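Local coordinates for oxidoreductase YdhF (PDB 1OG6), which probably works as an NADPH-dependent oxidoreductase of the aldo-keto reductase family, although its natural substrate has not been established, at residues V81-I86 with L126-D131; D104-S109 with D141-L146; D120-L125 with G150-F155; G156-T161 with T178-I183. All blocks are in the same frame, centred on the assembly; numbering follows the deposited sequence.

Interaction 1 (V81-I86 with L126-D131). With NAP (NADP nicotinamide-adenine-dinucleotide phosphate), chain F.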
# COMPACT_ATOMS: atom_id res chain seq x y z
N VAL C 81 -5.10 11.08 -27.65
CA VAL C 81 -5.22 10.26 -26.46
C VAL C 81 -6.70 10.12 -26.16
O VAL C 81 -7.44 11.10 -26.22
CB VAL C 81 -4.53 10.93 -25.24
CG1 VAL C 81 -4.77 10.11 -24.00
CG2 VAL C 81 -3.06 11.09 -25.49
N SER C 82 -7.14 8.92 -25.86
CA SER C 82 -8.54 8.73 -25.55
C SER C 82 -8.66 7.61 -24.54
O SER C 82 -7.69 6.91 -24.27
CB SER C 82 -9.33 8.39 -26.81
OG SER C 82 -10.72 8.61 -26.61
N LYS C 83 -9.86 7.45 -23.98
CA LYS C 83 -10.09 6.44 -22.97
C LYS C 83 -11.37 5.69 -23.28
O LYS C 83 -12.05 5.99 -24.25
CB LYS C 83 -10.20 7.11 -21.61
CG LYS C 83 -9.30 8.32 -21.47
CD LYS C 83 -9.63 9.14 -20.25
CE LYS C 83 -8.91 10.47 -20.31
NZ LYS C 83 -9.43 11.32 -21.41
N CYS C 84 -11.67 4.73 -22.43
CA CYS C 84 -12.88 3.92 -22.56
C CYS C 84 -12.93 3.06 -21.32
O CYS C 84 -11.89 2.73 -20.75
CB CYS C 84 -12.81 3.03 -23.80
SG CYS C 84 -11.85 1.51 -23.57
N GLY C 85 -14.13 2.68 -20.89
CA GLY C 85 -14.24 1.84 -19.71
C GLY C 85 -15.29 2.35 -18.75
O GLY C 85 -15.43 1.83 -17.65
N ILE C 86 -16.02 3.38 -19.17
CA ILE C 86 -17.07 3.93 -18.33
C ILE C 86 -18.42 3.92 -19.05
O ILE C 86 -18.49 4.02 -20.28
CB ILE C 86 -16.73 5.38 -17.87
CG1 ILE C 86 -15.40 5.38 -17.10
CG2 ILE C 86 -17.82 5.91 -16.96
CD1 ILE C 86 -15.07 6.70 -16.44
N LEU C 126 -6.57 4.80 -23.03
CA LEU C 126 -6.49 4.72 -21.58
C LEU C 126 -7.74 4.07 -20.98
O LEU C 126 -8.86 4.46 -21.32
CB LEU C 126 -6.37 6.14 -21.02
CG LEU C 126 -5.06 6.80 -20.61
CD1 LEU C 126 -3.94 6.51 -21.57
CD2 LEU C 126 -5.34 8.28 -20.51
N ILE C 127 -7.57 3.08 -20.11
CA ILE C 127 -8.74 2.50 -19.44
C ILE C 127 -9.16 3.64 -18.51
O ILE C 127 -8.56 3.86 -17.46
CB ILE C 127 -8.38 1.25 -18.60
CG1 ILE C 127 -7.85 0.14 -19.49
CG2 ILE C 127 -9.61 0.77 -17.84
CD1 ILE C 127 -8.85 -0.38 -20.47
N HIS C 128 -10.19 4.37 -18.92
CA HIS C 128 -10.70 5.53 -18.18
C HIS C 128 -10.66 5.49 -16.65
O HIS C 128 -10.15 6.41 -16.03
CB HIS C 128 -12.13 5.81 -18.62
CG HIS C 128 -12.49 7.27 -18.66
ND1 HIS C 128 -12.01 8.18 -17.74
CD2 HIS C 128 -13.31 7.96 -19.48
CE1 HIS C 128 -12.52 9.37 -18.00
NE2 HIS C 128 -13.32 9.26 -19.05
N ARG C 129 -11.18 4.43 -16.05
CA ARG C 129 -11.24 4.36 -14.59
C ARG C 129 -11.16 2.90 -14.11
O ARG C 129 -11.61 1.99 -14.81
CB ARG C 129 -12.54 5.05 -14.16
CG ARG C 129 -12.79 5.18 -12.67
CD ARG C 129 -12.10 6.39 -12.05
NE ARG C 129 -12.65 7.66 -12.50
CZ ARG C 129 -12.46 8.83 -11.88
NH1 ARG C 129 -11.74 8.88 -10.77
NH2 ARG C 129 -12.99 9.94 -12.36
N PRO C 130 -10.57 2.65 -12.92
CA PRO C 130 -10.41 1.32 -12.30
C PRO C 130 -11.73 0.65 -11.87
O PRO C 130 -12.48 1.19 -11.05
CB PRO C 130 -9.48 1.59 -11.12
CG PRO C 130 -9.85 2.97 -10.72
CD PRO C 130 -9.95 3.68 -12.06
N ASP C 131 -11.97 -0.54 -12.39
CA ASP C 131 -13.21 -1.26 -12.14
C ASP C 131 -13.13 -2.46 -11.18
O ASP C 131 -12.24 -3.31 -11.31
CB ASP C 131 -13.77 -1.68 -13.51
CG ASP C 131 -15.08 -2.42 -13.42
OD1 ASP C 131 -15.96 -1.99 -12.65
OD2 ASP C 131 -15.22 -3.43 -14.14
PA NAP F . -8.55 22.46 -15.26
O1A NAP F . -8.65 22.56 -13.85
O2A NAP F . -7.28 22.61 -16.07
O5B NAP F . -9.58 23.48 -15.94
C5B NAP F . -9.62 24.83 -15.44
C4B NAP F . -11.08 25.32 -15.74
O4B NAP F . -11.08 26.68 -15.18
C3B NAP F . -11.40 25.54 -17.25
O3B NAP F . -12.72 25.04 -17.42
C2B NAP F . -11.33 27.03 -17.51
O2B NAP F . -12.42 27.52 -18.29
C1B NAP F . -11.34 27.70 -16.10
N9A NAP F . -10.32 28.73 -16.03
C8A NAP F . -9.01 28.76 -16.48
N7A NAP F . -8.38 29.90 -16.23
C5A NAP F . -9.34 30.66 -15.58
C6A NAP F . -9.26 31.96 -15.07
N6A NAP F . -8.20 32.79 -15.10
N1A NAP F . -10.42 32.48 -14.45
N3A NAP F . -11.70 30.42 -14.85
C4A NAP F . -10.55 29.94 -15.46
O3 NAP F . -9.11 21.03 -15.69
PN NAP F . -10.53 20.56 -16.17
O1N NAP F . -11.42 19.75 -15.33
O2N NAP F . -10.64 20.61 -17.66
O5D NAP F . -9.83 19.10 -16.30
C5D NAP F . -8.48 18.88 -16.88
C4D NAP F . -8.54 17.98 -18.10
O4D NAP F . -8.31 16.58 -17.78
C3D NAP F . -9.83 18.02 -18.99
O3D NAP F . -9.68 18.91 -20.11
O2D NAP F . -9.76 16.26 -20.76
C1D NAP F . -9.27 15.72 -18.48
N1N NAP F . -10.04 14.92 -17.46
C2N NAP F . -9.70 13.57 -17.17
C3N NAP F . -10.46 12.86 -16.24
C7N NAP F . -10.08 11.41 -15.93
O7N NAP F . -10.77 10.84 -15.13
N7N NAP F . -9.07 10.82 -16.51
C4N NAP F . -11.60 13.48 -15.56
C5N NAP F . -11.92 14.83 -15.88
C6N NAP F . -11.15 15.57 -16.82
P2B NAP F . -12.28 28.68 -19.41
O1X NAP F . -11.55 28.62 -20.75
O2X NAP F . -13.40 29.67 -19.19
O3X NAP F . -13.17 27.70 -20.13
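Ser82 O accepts the backbone N-H of Leu126 at 2.7 Å. Further along, His128 N closes on Cys84 O at 3.0 Å; between these two bonds Cys84 N lies near Leu126 O, though that oxygen is placed less surely. The pairing is that of parallel strands, with Lys83 beside Leu126 on one face and Cys84 beside Ile127 on the other. The strands are neighbours in the alpha/beta (TIM) barrel, and the carboxyl ends where they finish open onto the cofactor. There the imidazole of His128 is filled in from both sides. Lys83 CD lies over the ring centre, 3.6 Å from the centroid, in a CH-pi contact. Ile86 CD1 makes a second one over the opposite face, also at 3.6 Å but shifted toward the rim. With CG anti to its carbonyl carbon, the Lys83 chain starts out alongside Leu126, its CG 3.7 Å from Leu126 CB. It passes across the imidazole and bends at chi4 (67°), carrying NZ to Asp50, which it meets in a salt bridge, and to His51 O, with a weak hydrogen bond to Tyr55, the probable proton donor. Asp50, Tyr55, Lys83 and His128 are thus grouped like the Asp-Tyr-Lys-His tetrad of aldo-keto reductases. At the ring edge, in plane, the carboxamide oxygen O7N of the NADP lies 3.7 Å from His128 CE1. The Arg129 guanidinium comes to the same oxygen obliquely, NH2 standing 3.7 Å from O7N, while Arg129 CB packs on Ile86 CD1.

Interaction 2 (D104-S109 with D141-L146); sequences DHIIKS and DAFKHL
Ala142 CB fits between two neighbouring isoleucines of the facing helix, 3.7 Å from Ile107 CG1 and 4.0 Å from Ile106 CB. The two helices are neighbours in the outer layer of an alpha/beta (TIM) barrel; their short segments run the same way, 33° apart, with axes 9.1 Å from each other at closest. The small alanine stands where the backbones come nearest, Ile107 CA being 5.8 Å from Ala142 CA, and no hydrogen bond crosses. Ile106 faces the enclosed side, against the sheet. Its CG2, anti to the backbone N (CG1 at chi1 -63°), meets the Phe143 ring at the edge, near the ring plane, and also lies near Leu146 CD1. Beneath this cluster is the sheet: Ile106 touches Cys84, Leu125 and Ile127, Leu146 packs on Leu125, and Phe143 stacks on Phe155. The solvent side is formed by Ile107 and His145, both partly exposed. There the isoleucine crosses the histidine at about a right angle and meets the ring obliquely, without a polar bond. Both of its methyls meet one ring carbon: Ile107 CG2 and Ile107 CD1 each lie 3.6 Å from His145 CD2.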
# COMPACT_ATOMS: atom_id res chain seq x y z
N ASP C 104 -14.91 -7.22 -25.29
CA ASP C 104 -15.61 -6.74 -26.48
C ASP C 104 -16.04 -5.29 -26.42
O ASP C 104 -16.11 -4.62 -27.45
CB ASP C 104 -16.83 -7.62 -26.75
CG ASP C 104 -16.50 -8.83 -27.60
OD1 ASP C 104 -15.66 -9.65 -27.18
OD2 ASP C 104 -17.07 -8.96 -28.70
N HIS C 105 -16.35 -4.78 -25.23
CA HIS C 105 -16.77 -3.40 -25.14
C HIS C 105 -15.65 -2.45 -25.49
O HIS C 105 -15.86 -1.47 -26.21
CB HIS C 105 -17.29 -3.08 -23.75
CG HIS C 105 -17.57 -1.63 -23.56
ND1 HIS C 105 -16.56 -0.70 -23.38
CD2 HIS C 105 -18.72 -0.92 -23.60
CE1 HIS C 105 -17.08 0.51 -23.32
NE2 HIS C 105 -18.39 0.40 -23.45
N ILE C 106 -14.46 -2.71 -24.98
CA ILE C 106 -13.32 -1.85 -25.27
C ILE C 106 -13.10 -1.80 -26.78
O ILE C 106 -13.22 -0.73 -27.39
CB ILE C 106 -12.03 -2.38 -24.58
CG1 ILE C 106 -12.20 -2.34 -23.06
CG2 ILE C 106 -10.83 -1.54 -24.98
CD1 ILE C 106 -11.14 -3.09 -22.32
N ILE C 107 -12.81 -2.94 -27.39
CA ILE C 107 -12.58 -3.01 -28.83
C ILE C 107 -13.73 -2.33 -29.59
O ILE C 107 -13.57 -1.89 -30.73
CB ILE C 107 -12.47 -4.46 -29.33
CG1 ILE C 107 -11.38 -5.19 -28.56
CG2 ILE C 107 -12.13 -4.48 -30.79
CD1 ILE C 107 -11.15 -6.60 -29.06
N LYS C 108 -14.88 -2.24 -28.95
CA LYS C 108 -16.02 -1.61 -29.59
C LYS C 108 -15.81 -0.10 -29.50
O LYS C 108 -15.89 0.61 -30.51
CB LYS C 108 -17.31 -2.01 -28.86
CG LYS C 108 -18.58 -1.63 -29.60
CD LYS C 108 -19.75 -1.47 -28.63
CE LYS C 108 -19.54 -0.26 -27.70
NZ LYS C 108 -20.69 0.00 -26.77
N SER C 109 -15.51 0.37 -28.28
CA SER C 109 -15.27 1.80 -27.99
C SER C 109 -14.06 2.40 -28.68
O SER C 109 -14.07 3.57 -29.06
CB SER C 109 -15.13 2.00 -26.48
OG SER C 109 -16.34 1.73 -25.81
N ASP C 141 -6.31 -8.78 -23.63
CA ASP C 141 -6.66 -9.32 -24.95
C ASP C 141 -7.22 -8.26 -25.87
O ASP C 141 -6.91 -8.23 -27.06
CB ASP C 141 -7.67 -10.48 -24.82
CG ASP C 141 -7.10 -11.69 -24.10
OD1 ASP C 141 -5.90 -12.00 -24.30
OD2 ASP C 141 -7.85 -12.35 -23.33
N ALA C 142 -8.06 -7.38 -25.33
CA ALA C 142 -8.62 -6.31 -26.14
C ALA C 142 -7.46 -5.44 -26.63
O ALA C 142 -7.50 -4.89 -27.72
CB ALA C 142 -9.59 -5.47 -25.32
N PHE C 143 -6.41 -5.35 -25.82
CA PHE C 143 -5.24 -4.56 -26.14
C PHE C 143 -4.34 -5.21 -27.19
O PHE C 143 -3.86 -4.54 -28.09
CB PHE C 143 -4.44 -4.27 -24.87
CG PHE C 143 -5.01 -3.14 -24.03
CD1 PHE C 143 -6.22 -2.54 -24.35
CD2 PHE C 143 -4.33 -2.68 -22.90
CE1 PHE C 143 -6.74 -1.51 -23.58
CE2 PHE C 143 -4.84 -1.64 -22.12
CZ PHE C 143 -6.05 -1.06 -22.46
N LYS C 144 -4.11 -6.52 -27.07
CA LYS C 144 -3.26 -7.23 -28.03
C LYS C 144 -3.90 -7.09 -29.41
O LYS C 144 -3.21 -7.00 -30.43
CB LYS C 144 -3.16 -8.72 -27.68
CG LYS C 144 -2.68 -9.02 -26.27
CD LYS C 144 -1.23 -8.62 -26.06
CE LYS C 144 -0.75 -9.01 -24.66
NZ LYS C 144 -0.88 -10.46 -24.37
N HIS C 145 -5.23 -7.09 -29.42
CA HIS C 145 -5.99 -6.97 -30.65
C HIS C 145 -5.81 -5.60 -31.28
O HIS C 145 -5.21 -5.48 -32.34
CB HIS C 145 -7.47 -7.21 -30.37
CG HIS C 145 -8.33 -7.15 -31.59
ND1 HIS C 145 -8.29 -8.12 -32.58
CD2 HIS C 145 -9.21 -6.21 -32.02
CE1 HIS C 145 -9.11 -7.78 -33.56
NE2 HIS C 145 -9.68 -6.63 -33.25
N LEU C 146 -6.34 -4.57 -30.62
CA LEU C 146 -6.24 -3.21 -31.13
C LEU C 146 -4.83 -2.86 -31.57
O LEU C 146 -4.63 -1.99 -32.41
CB LEU C 146 -6.70 -2.21 -30.06
CG LEU C 146 -8.19 -2.16 -29.75
CD1 LEU C 146 -8.42 -1.29 -28.54
CD2 LEU C 146 -8.94 -1.62 -30.93

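Interaction 3 (D120-L125 with G150-F155)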
# COMPACT_ATOMS: atom_id res chain seq x y z
N ASP C 120 -7.28 7.13 -38.49
CA ASP C 120 -7.13 5.70 -38.70
C ASP C 120 -6.49 4.97 -37.52
O ASP C 120 -6.43 3.74 -37.52
CB ASP C 120 -6.30 5.43 -39.96
CG ASP C 120 -4.82 5.65 -39.74
OD1 ASP C 120 -4.38 6.83 -39.70
OD2 ASP C 120 -4.09 4.65 -39.60
N HIS C 121 -6.02 5.73 -36.53
CA HIS C 121 -5.39 5.15 -35.35
C HIS C 121 -5.31 6.15 -34.20
O HIS C 121 -5.41 7.36 -34.40
CB HIS C 121 -3.98 4.68 -35.67
CG HIS C 121 -3.00 5.79 -35.84
ND1 HIS C 121 -3.14 6.76 -36.81
CD2 HIS C 121 -1.88 6.11 -35.15
CE1 HIS C 121 -2.15 7.63 -36.71
NE2 HIS C 121 -1.38 7.26 -35.71
N LEU C 122 -5.12 5.62 -33.00
CA LEU C 122 -4.97 6.42 -31.80
C LEU C 122 -3.55 6.21 -31.30
O LEU C 122 -2.95 5.17 -31.55
CB LEU C 122 -5.94 5.97 -30.70
CG LEU C 122 -7.42 6.35 -30.75
CD1 LEU C 122 -8.11 5.79 -29.52
CD2 LEU C 122 -7.58 7.85 -30.80
N ASP C 123 -3.02 7.20 -30.61
CA ASP C 123 -1.68 7.08 -30.09
C ASP C 123 -1.74 6.49 -28.70
O ASP C 123 -0.87 5.71 -28.31
CB ASP C 123 -1.04 8.47 -30.09
CG ASP C 123 -0.94 9.05 -31.49
OD1 ASP C 123 -0.07 8.61 -32.26
OD2 ASP C 123 -1.76 9.93 -31.83
N LEU C 124 -2.79 6.83 -27.96
CA LEU C 124 -2.97 6.33 -26.60
C LEU C 124 -4.41 6.01 -26.26
O LEU C 124 -5.31 6.83 -26.48
CB LEU C 124 -2.47 7.36 -25.58
CG LEU C 124 -1.44 6.95 -24.52
CD1 LEU C 124 -1.54 7.94 -23.37
CD2 LEU C 124 -1.69 5.55 -24.00
N LEU C 125 -4.63 4.81 -25.73
CA LEU C 125 -5.95 4.39 -25.29
C LEU C 125 -5.74 4.16 -23.82
O LEU C 125 -4.84 3.42 -23.42
CB LEU C 125 -6.39 3.08 -25.93
CG LEU C 125 -7.91 2.91 -26.14
CD1 LEU C 125 -8.22 1.44 -26.11
CD2 LEU C 125 -8.71 3.62 -25.07
N GLY C 150 -3.11 -2.02 -35.61
CA GLY C 150 -2.53 -0.72 -35.90
C GLY C 150 -3.45 0.41 -35.51
O GLY C 150 -3.14 1.58 -35.76
N LYS C 151 -4.57 0.07 -34.90
CA LYS C 151 -5.55 1.06 -34.49
C LYS C 151 -5.13 1.84 -33.25
O LYS C 151 -5.60 2.96 -33.05
CB LYS C 151 -6.91 0.40 -34.25
CG LYS C 151 -7.41 -0.43 -35.42
CD LYS C 151 -8.93 -0.55 -35.39
CE LYS C 151 -9.43 -1.64 -36.33
NZ LYS C 151 -9.25 -2.99 -35.73
N VAL C 152 -4.26 1.26 -32.43
CA VAL C 152 -3.77 1.92 -31.22
C VAL C 152 -2.28 1.68 -31.06
O VAL C 152 -1.82 0.54 -31.01
CB VAL C 152 -4.50 1.44 -29.95
CG1 VAL C 152 -3.84 2.03 -28.73
CG2 VAL C 152 -5.93 1.88 -29.99
N ARG C 153 -1.52 2.77 -30.96
CA ARG C 153 -0.07 2.69 -30.82
C ARG C 153 0.36 2.28 -29.42
O ARG C 153 1.18 1.39 -29.25
CB ARG C 153 0.56 4.05 -31.14
CG ARG C 153 0.15 4.63 -32.47
CD ARG C 153 0.67 3.80 -33.62
NE ARG C 153 -0.27 3.84 -34.73
CZ ARG C 153 -0.08 3.25 -35.90
NH1 ARG C 153 1.03 2.55 -36.12
NH2 ARG C 153 -1.01 3.34 -36.85
N HIS C 154 -0.21 2.95 -28.43
CA HIS C 154 0.14 2.68 -27.05
C HIS C 154 -1.06 2.55 -26.13
O HIS C 154 -2.17 2.94 -26.47
CB HIS C 154 1.08 3.77 -26.56
CG HIS C 154 2.30 3.92 -27.41
ND1 HIS C 154 3.33 3.01 -27.40
CD2 HIS C 154 2.64 4.87 -28.31
CE1 HIS C 154 4.25 3.38 -28.27
NE2 HIS C 154 3.86 4.51 -28.84
N PHE C 155 -0.81 2.01 -24.94
CA PHE C 155 -1.87 1.82 -23.97
C PHE C 155 -1.49 2.37 -22.60
O PHE C 155 -0.32 2.43 -22.25
CB PHE C 155 -2.22 0.34 -23.88
CG PHE C 155 -2.54 -0.28 -25.20
CD1 PHE C 155 -1.54 -0.88 -25.96
CD2 PHE C 155 -3.83 -0.23 -25.71
CE1 PHE C 155 -1.82 -1.42 -27.21
CE2 PHE C 155 -4.12 -0.77 -26.97
CZ PHE C 155 -3.11 -1.36 -27.72
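From His121 with Lys151 to Leu125 with Phe155 the two backbones run parallel and in step, and both turn a corner at the same level, where Asp123 and Arg153 take up helix-like torsions. Leu122 N binds Lys151 O at 2.7 Å, and Leu122 O accepts Arg153 N at 2.9 Å. At the corner His154 N reaches Asp123 O by a more bent bond (131°), after which Leu125 N meets His154 O. These are the strands of a beta-alpha-beta unit of the barrel, with helix 136-147 as the crossover. Leu122 and Val152 share a face with Leu125 and Phe155, and that face is covered by helices 103-116 and 136-147. On it Leu125 CB touches Val152 CG1 at 3.9 Å and Phe155 CD2 at 4.2 Å. Leu124 and His154 take the other face, Leu124 packing on Val81 and Thr178. At the outer end, His121 ND1 hydrogen-bonds Asp120 OD1 at 3.1 Å, coming from above the carboxylate plane. Arg153 CB lies 3.6 Å from Asp123 O, and Asp120 OD2 stands 4.3 Å from the oppositely charged Arg153 NH2, beyond a salt bridge. The Asp123 carboxylate is engaged outside the pair, OD2 meeting Arg75 in a salt bridge and accepting Ile80 N.

Interaction 4 (G156-T161 with T178-I183). With NAP (NADP nicotinamide-adenine-dinucleotide phosphate), chain F.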
# COMPACT_ATOMS: atom_id res chain seq x y z
N GLY C 156 -2.51 2.76 -21.84
CA GLY C 156 -2.27 3.29 -20.52
C GLY C 156 -3.54 3.21 -19.70
O GLY C 156 -4.58 2.82 -20.20
N VAL C 157 -3.44 3.60 -18.43
CA VAL C 157 -4.57 3.57 -17.52
C VAL C 157 -4.86 4.96 -16.96
O VAL C 157 -4.14 5.91 -17.27
CB VAL C 157 -4.28 2.62 -16.36
CG1 VAL C 157 -4.06 1.21 -16.89
CG2 VAL C 157 -3.04 3.08 -15.63
N SER C 158 -5.90 5.10 -16.15
CA SER C 158 -6.22 6.39 -15.57
C SER C 158 -6.89 6.25 -14.21
O SER C 158 -7.88 5.54 -14.07
CB SER C 158 -7.13 7.17 -16.52
OG SER C 158 -7.43 8.44 -15.98
N ASN C 159 -6.33 6.93 -13.21
CA ASN C 159 -6.81 6.91 -11.84
C ASN C 159 -6.64 5.53 -11.22
O ASN C 159 -7.47 5.10 -10.42
CB ASN C 159 -8.28 7.31 -11.79
CG ASN C 159 -8.55 8.60 -12.51
OD1 ASN C 159 -8.11 9.66 -12.09
ND2 ASN C 159 -9.27 8.51 -13.62
N PHE C 160 -5.56 4.85 -11.58
CA PHE C 160 -5.27 3.52 -11.05
C PHE C 160 -4.38 3.58 -9.83
O PHE C 160 -3.44 4.36 -9.75
CB PHE C 160 -4.56 2.65 -12.08
CG PHE C 160 -5.48 1.99 -13.06
CD1 PHE C 160 -5.16 0.74 -13.58
CD2 PHE C 160 -6.64 2.61 -13.50
CE1 PHE C 160 -5.98 0.12 -14.51
CE2 PHE C 160 -7.46 2.00 -14.43
CZ PHE C 160 -7.13 0.75 -14.94
N THR C 161 -4.70 2.72 -8.87
CA THR C 161 -3.93 2.61 -7.65
C THR C 161 -2.67 1.91 -8.09
O THR C 161 -2.65 1.31 -9.17
CB THR C 161 -4.68 1.73 -6.64
OG1 THR C 161 -5.85 2.43 -6.20
CG2 THR C 161 -3.81 1.39 -5.44
N THR C 178 1.26 5.48 -19.47
CA THR C 178 0.96 6.50 -18.47
C THR C 178 -0.14 6.11 -17.49
O THR C 178 -0.67 5.00 -17.55
CB THR C 178 0.56 7.83 -19.17
OG1 THR C 178 0.59 8.89 -18.22
CG2 THR C 178 -0.85 7.75 -19.74
N ASN C 179 -0.47 7.02 -16.59
CA ASN C 179 -1.52 6.82 -15.59
C ASN C 179 -2.08 8.21 -15.28
O ASN C 179 -1.70 8.85 -14.30
CB ASN C 179 -0.95 6.16 -14.33
CG ASN C 179 -2.02 5.90 -13.26
OD1 ASN C 179 -3.21 5.86 -13.57
ND2 ASN C 179 -1.60 5.70 -12.02
N GLN C 180 -2.97 8.69 -16.15
CA GLN C 180 -3.56 10.01 -16.00
C GLN C 180 -4.25 10.19 -14.67
O GLN C 180 -5.34 9.69 -14.46
CB GLN C 180 -4.56 10.29 -17.11
CG GLN C 180 -5.19 11.66 -16.97
CD GLN C 180 -5.92 12.10 -18.20
OE1 GLN C 180 -5.43 11.97 -19.32
NE2 GLN C 180 -7.10 12.67 -18.01
N VAL C 181 -3.62 10.94 -13.77
CA VAL C 181 -4.20 11.19 -12.46
C VAL C 181 -4.37 12.68 -12.19
O VAL C 181 -3.84 13.51 -12.93
CB VAL C 181 -3.30 10.57 -11.38
CG1 VAL C 181 -3.37 9.07 -11.45
CG2 VAL C 181 -1.87 11.02 -11.56
N GLU C 182 -5.12 13.03 -11.14
CA GLU C 182 -5.32 14.44 -10.81
C GLU C 182 -4.27 14.95 -9.84
O GLU C 182 -4.09 14.37 -8.77
CB GLU C 182 -6.69 14.66 -10.17
CG GLU C 182 -6.72 15.93 -9.32
CD GLU C 182 -8.12 16.42 -8.99
OE1 GLU C 182 -9.00 15.57 -8.70
OE2 GLU C 182 -8.33 17.66 -9.02
N ILE C 183 -3.60 16.05 -10.20
CA ILE C 183 -2.58 16.65 -9.33
C ILE C 183 -2.69 18.16 -9.35
O ILE C 183 -2.58 18.77 -10.40
CB ILE C 183 -1.13 16.32 -9.77
CG1 ILE C 183 -1.00 14.85 -10.16
CG2 ILE C 183 -0.18 16.59 -8.62
CD1 ILE C 183 0.34 14.50 -10.75
PA NAP F . -8.55 22.46 -15.26
O1A NAP F . -8.65 22.56 -13.85
O2A NAP F . -7.28 22.61 -16.07
O5B NAP F . -9.58 23.48 -15.94
C5B NAP F . -9.62 24.83 -15.44
C4B NAP F . -11.08 25.32 -15.74
O4B NAP F . -11.08 26.68 -15.18
C3B NAP F . -11.40 25.54 -17.25
O3B NAP F . -12.72 25.04 -17.42
C2B NAP F . -11.33 27.03 -17.51
O2B NAP F . -12.42 27.52 -18.29
C1B NAP F . -11.34 27.70 -16.10
N9A NAP F . -10.32 28.73 -16.03
C8A NAP F . -9.01 28.76 -16.48
N7A NAP F . -8.38 29.90 -16.23
C5A NAP F . -9.34 30.66 -15.58
C6A NAP F . -9.26 31.96 -15.07
N6A NAP F . -8.20 32.79 -15.10
N1A NAP F . -10.42 32.48 -14.45
N3A NAP F . -11.70 30.42 -14.85
C4A NAP F . -10.55 29.94 -15.46
O3 NAP F . -9.11 21.03 -15.69
PN NAP F . -10.53 20.56 -16.17
O1N NAP F . -11.42 19.75 -15.33
O2N NAP F . -10.64 20.61 -17.66
O5D NAP F . -9.83 19.10 -16.30
C5D NAP F . -8.48 18.88 -16.88
C4D NAP F . -8.54 17.98 -18.10
O4D NAP F . -8.31 16.58 -17.78
C3D NAP F . -9.83 18.02 -18.99
O3D NAP F . -9.68 18.91 -20.11
O2D NAP F . -9.76 16.26 -20.76
C1D NAP F . -9.27 15.72 -18.48
N1N NAP F . -10.04 14.92 -17.46
C2N NAP F . -9.70 13.57 -17.17
C3N NAP F . -10.46 12.86 -16.24
C7N NAP F . -10.08 11.41 -15.93
O7N NAP F . -10.77 10.84 -15.13
N7N NAP F . -9.07 10.82 -16.51
C4N NAP F . -11.60 13.48 -15.56
C5N NAP F . -11.92 14.83 -15.88
C6N NAP F . -11.15 15.57 -16.82
P2B NAP F . -12.28 28.68 -19.41
O1X NAP F . -11.55 28.62 -20.75
O2X NAP F . -13.40 29.67 -19.19
O3X NAP F . -13.17 27.70 -20.13
O HOH W 1 -6.80 10.74 -9.43
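Ser158 OG donates a hydrogen bond to Gln180 O at 2.9 Å, in the carbonyl plane and on a lone pair. The same hydroxyl accepts the carboxamide nitrogen N7N of the NADP, also at 2.9 Å. With OG anti to the backbone N (chi1 -179°), the serine is thus held from the neighbouring strand while it faces the nicotinamide. The other end of the carboxamide is taken by Asn159, whose ND2 donates to O7N at 3.2 Å. Both residues are known NADP-binding positions. The Asn159 amide is itself fixed from behind: OD1 accepts Trp209 NE1, and also a water at 3.2 Å that bonds weakly to Glu182 N. Strands 152-158 and 179-182 belong to a beta-alpha-beta unit of the TIM barrel, linked through helix 162-169, and the cofactor amide is read at their carboxyl ends, as in other aldo-keto reductases. At Asn159 the backbone takes up a left-handed conformation (phi 67°), and Asn179 catches what follows. Its OD1 takes Phe160 N at 3.2 Å, in plane on a lone pair and almost straight (168°). Its ND2 returns a bond to Phe160 O at 3.2 Å, so a single side-chain amide mimics a backbone partner in both directions. Further back, Val157 N binds Thr178 O at 3.2 Å and Gln180 N binds Val157 O. Val157 CG2 leans across the Asn179 amide, while helix 162-169 packs on both side chains through Phe165.

In the fold
Interactions 1, 3 and 4 follow four successive parallel strands, 79-87, 122-127, 152-158 and 179-182, of the curled barrel sheet. Interactions 1 and 3, with centres 14 Å apart, share strand 122-127; interactions 3 and 4, with centres 17 Å apart, share strand 152-158. Interaction 2 lies outside the sheet, joining helices 103-116 and 136-147, and packs on interactions 1 and 3, its centre 12 Å and 11 Å from theirs. Along the chain, interactions 1, 2 and 3 interleave, whereas interaction 4 comes after all three. Interactions 1 and 4, with centres 10 Å apart, both reach the nicotinamide end of NADP; interactions 2 and 3 build the barrel wall and its helical cover away from the cofactor.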